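Long-range contact in epsin-1 (Saccharomyces cerevisiae, PDB 5LOZ), which binds membranes enriched in phosphatidylinositol 3,5- and 4,5-bisphosphate and is required for endocytosis and for the localization of actin: residues Val8-Ala13 with Asp44-Arg49. Residues are numbered along the deposited sequence; the frame is centred on the assembly and turned at random.
Sequences VLVRNA and DMLDKR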
ATOM      1  N   VAL A   8      14.690   0.184  -4.397  1.00 17.41           N
ATOM      2  CA  VAL A   8      14.900  -1.251  -4.301  1.00 18.63           C
ATOM      3  C   VAL A   8      14.050  -1.782  -3.152  1.00 18.39           C
ATOM      4  O   VAL A   8      13.398  -2.816  -3.299  1.00 19.36           O
ATOM      5  CB  VAL A   8      16.415  -1.610  -4.090  1.00 20.98           C
ATOM      6  CG1 VAL A   8      16.584  -3.101  -3.805  1.00 23.39           C
ATOM      7  CG2 VAL A   8      17.233  -1.218  -5.335  1.00 21.55           C
ATOM      8  N   LEU A   9      14.062  -1.061  -2.028  1.00 18.21           N
ATOM      9  CA  LEU A   9      13.214  -1.432  -0.845  1.00 18.50           C
ATOM     10  C   LEU A   9      11.730  -1.627  -1.253  1.00 16.71           C
ATOM     11  O   LEU A   9      11.118  -2.679  -1.006  1.00 17.03           O
ATOM     12  CB  LEU A   9      13.289  -0.340   0.213  1.00 19.15           C
ATOM     13  CG  LEU A   9      12.969  -0.587   1.697  1.00 21.69           C
ATOM     14  CD1 LEU A   9      12.431   0.686   2.358  1.00 20.82           C
ATOM     15  CD2 LEU A   9      12.115  -1.694   1.926  1.00 22.42           C
ATOM     16  N   VAL A  10      11.161  -0.616  -1.883  1.00 17.10           N
ATOM     17  CA  VAL A  10       9.717  -0.639  -2.177  1.00 17.42           C
ATOM     18  C   VAL A  10       9.414  -1.684  -3.249  1.00 16.72           C
ATOM     19  O   VAL A  10       8.427  -2.404  -3.123  1.00 16.35           O
ATOM     20  CB  VAL A  10       9.129   0.745  -2.533  1.00 14.63           C
ATOM     21  CG1 VAL A  10       9.734   1.329  -3.819  1.00 17.99           C
ATOM     22  CG2 VAL A  10       7.648   0.653  -2.640  1.00 17.55           C
ATOM     23  N   ARG A  11      10.284  -1.832  -4.229  1.00 16.65           N
ATOM     24  CA  ARG A  11      10.097  -2.876  -5.270  1.00 18.39           C
ATOM     25  C   ARG A  11      10.140  -4.281  -4.676  1.00 18.12           C
ATOM     26  O   ARG A  11       9.288  -5.108  -5.002  1.00 15.98           O
ATOM     27  CB  ARG A  11      11.140  -2.763  -6.372  1.00 20.49           C
ATOM     28  CG  ARG A  11      10.994  -1.543  -7.306  1.00 21.44           C
ATOM     29  CD  ARG A  11      11.805  -1.739  -8.603  1.00 25.42           C
ATOM     30  NE  ARG A  11      11.242  -2.855  -9.336  1.00 39.09           N
ATOM     31  CZ  ARG A  11      11.898  -3.605 -10.212  1.00 47.16           C
ATOM     32  NH1 ARG A  11      13.169  -3.351 -10.488  1.00 48.22           N
ATOM     33  NH2 ARG A  11      11.278  -4.628 -10.809  1.00 52.20           N
ATOM     34  N   ASN A  12      11.111  -4.534  -3.797  1.00 17.39           N
ATOM     35  CA  ASN A  12      11.280  -5.829  -3.175  1.00 18.04           C
ATOM     36  C   ASN A  12      10.125  -6.162  -2.269  1.00 16.40           C
ATOM     37  O   ASN A  12       9.665  -7.291  -2.230  1.00 17.28           O
ATOM     38  CB  ASN A  12      12.564  -5.906  -2.363  1.00 18.46           C
ATOM     39  CG  ASN A  12      13.829  -5.920  -3.223  1.00 24.86           C
ATOM     40  OD1 ASN A  12      13.785  -6.139  -4.429  1.00 27.06           O
ATOM     41  ND2 ASN A  12      14.975  -5.656  -2.588  1.00 33.53           N
ATOM     42  N   ALA A  13       9.635  -5.136  -1.581  1.00 13.31           N
ATOM     43  CA  ALA A  13       8.544  -5.262  -0.651  1.00 13.51           C
ATOM     44  C   ALA A  13       7.175  -5.554  -1.344  1.00 14.26           C
ATOM     45  O   ALA A  13       6.259  -6.044  -0.706  1.00 15.70           O
ATOM     46  CB  ALA A  13       8.435  -3.947   0.200  1.00 14.74           C
ATOM     47  N   ASP A  44       5.283   6.820  -5.811  1.00 17.11           N
ATOM     48  CA  ASP A  44       5.256   6.588  -7.260  1.00 17.75           C
ATOM     49  C   ASP A  44       5.342   5.094  -7.653  1.00 16.38           C
ATOM     50  O   ASP A  44       4.622   4.664  -8.570  1.00 15.46           O
ATOM     51  CB  ASP A  44       6.343   7.354  -7.981  1.00 21.18           C
ATOM     52  CG  ASP A  44       6.226   7.213  -9.505  1.00 25.38           C
ATOM     53  OD1 ASP A  44       5.261   7.766 -10.087  1.00 33.48           O
ATOM     54  OD2 ASP A  44       7.080   6.517 -10.099  1.00 34.27           O
ATOM     55  N   MET A  45       6.213   4.339  -6.978  1.00 16.16           N
ATOM     56  CA  MET A  45       6.309   2.885  -7.227  1.00 17.45           C
ATOM     57  C   MET A  45       5.015   2.179  -6.783  1.00 16.24           C
ATOM     58  O   MET A  45       4.510   1.323  -7.463  1.00 14.00           O
ATOM     59  CB  MET A  45       7.512   2.289  -6.492  1.00 17.68           C
ATOM     60  CG  MET A  45       7.695   0.756  -6.736  1.00 22.83           C
ATOM     61  SD  MET A  45       7.839   0.271  -8.517  1.00 35.03           S
ATOM     62  CE  MET A  45       8.812   1.616  -9.080  1.00 25.64           C
ATOM     63  N   LEU A  46       4.477   2.588  -5.638  1.00 14.42           N
ATOM     64  CA  LEU A  46       3.199   2.067  -5.144  1.00 15.74           C
ATOM     65  C   LEU A  46       2.074   2.321  -6.129  1.00 16.10           C
ATOM     66  O   LEU A  46       1.244   1.462  -6.366  1.00 13.72           O
ATOM     67  CB  LEU A  46       2.895   2.686  -3.744  1.00 15.51           C
ATOM     68  CG  LEU A  46       2.989   1.915  -2.425  1.00 19.50           C
ATOM     69  CD1 LEU A  46       3.797   0.611  -2.453  1.00 12.22           C
ATOM     70  CD2 LEU A  46       3.303   2.829  -1.237  1.00 12.87           C
ATOM     71  N   ASP A  47       2.055   3.503  -6.748  1.00 15.08           N
ATOM     72  CA  ASP A  47       1.071   3.799  -7.764  1.00 16.05           C
ATOM     73  C   ASP A  47       1.202   2.894  -8.995  1.00 13.82           C
ATOM     74  O   ASP A  47       0.201   2.405  -9.511  1.00 14.25           O
ATOM     75  CB  ASP A  47       1.139   5.275  -8.215  1.00 19.71           C
ATOM     76  CG  ASP A  47      -0.053   5.672  -9.134  1.00 25.66           C
ATOM     77  OD1 ASP A  47      -1.230   5.274  -8.857  1.00 33.82           O
ATOM     78  OD2 ASP A  47       0.190   6.403 -10.112  1.00 33.99           O
ATOM     79  N   LYS A  48       2.430   2.704  -9.465  1.00 14.37           N
ATOM     80  CA  LYS A  48       2.697   1.746 -10.538  1.00 15.44           C
ATOM     81  C   LYS A  48       2.221   0.333 -10.216  1.00 13.78           C
ATOM     82  O   LYS A  48       1.640  -0.317 -11.050  1.00 15.68           O
ATOM     83  CB  LYS A  48       4.186   1.723 -10.908  1.00 17.76           C
ATOM     84  CG  LYS A  48       4.630   2.973 -11.673  1.00 21.98           C
ATOM     85  CD  LYS A  48       6.120   3.173 -11.608  1.00 25.81           C
ATOM     86  CE  LYS A  48       6.549   4.365 -12.464  1.00 30.52           C
ATOM     87  NZ  LYS A  48       7.910   4.805 -12.048  1.00 33.01           N
ATOM     88  N   ARG A  49       2.489  -0.140  -9.016  1.00 14.25           N
ATOM     89  CA  ARG A  49       2.146  -1.510  -8.639  1.00 14.88           C
ATOM     90  C   ARG A  49       0.614  -1.698  -8.639  1.00 16.98           C
ATOM     91  O   ARG A  49       0.098  -2.689  -9.132  1.00 16.53           O
ATOM     92  CB  ARG A  49       2.725  -1.869  -7.262  1.00 13.38           C
ATOM     93  CG  ARG A  49       4.215  -2.001  -7.168  1.00 15.77           C
ATOM     94  CD  ARG A  49       4.743  -3.123  -8.001  1.00 16.36           C
ATOM     95  NE  ARG A  49       5.997  -3.653  -7.523  1.00 17.24           N
ATOM     96  CZ  ARG A  49       6.919  -4.260  -8.252  1.00 18.30           C
ATOM     97  NH1 ARG A  49       6.791  -4.381  -9.563  1.00 16.66           N
ATOM     98  NH2 ARG A  49       8.002  -4.730  -7.654  1.00 17.85           N
TER
HETATM   99  O   HOH W   1       8.664  -6.416 -10.585  1.00 32.69           O
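V10 packs against M45 at the apolar end of this helix-helix contact in the ENTH domain, an alpha-alpha superhelix, in which the first helix, 5-13, lies against helix 36-50. The short axes run nearly the same way, 26° apart with a closest approach of 9.9 Å, and the spacing is bridged mainly by side chains. V10 points at the other helix and is forked against it. Its CG1, set between the backbone N and the carbonyl carbon, meets CG of M45 at 3.6 Å; its other methyl, CG2, reaches CD1 of L46 at 3.9 Å. L46 starts off to one side, and only its end swings in to this methyl; V66 and L70 of helix 57-73 touch L46 too, so that helix lies against the same side chain. M45 extends toward V10 with CG anti to its backbone N, then bends at chi2 and chi3, and SD of M45 lies 3.8 Å from CG of R11, alongside the aliphatic part of that chain.

The polar end belongs to R49. Its chain, bent at chi2, crosses that of R11 at about a right angle, and NH2 of R49 donates to the backbone O of R11 over 3.0 Å. This acceptor lies in the guanidinium plane, while the donor is tilted out of the carbonyl plane; the N-H...O angle of 145° shows a somewhat bent bond. NE of R49 bonds T14 OG1, and the two bonds together restrain the rotation of the group. The planes of the two like-charged guanidinium groups are 60° apart, and one water accepts from both, at 2.9 Å from R49 NH1 and, in the plane of the R11 guanidinium, at 3.2 Å from R11 NH2.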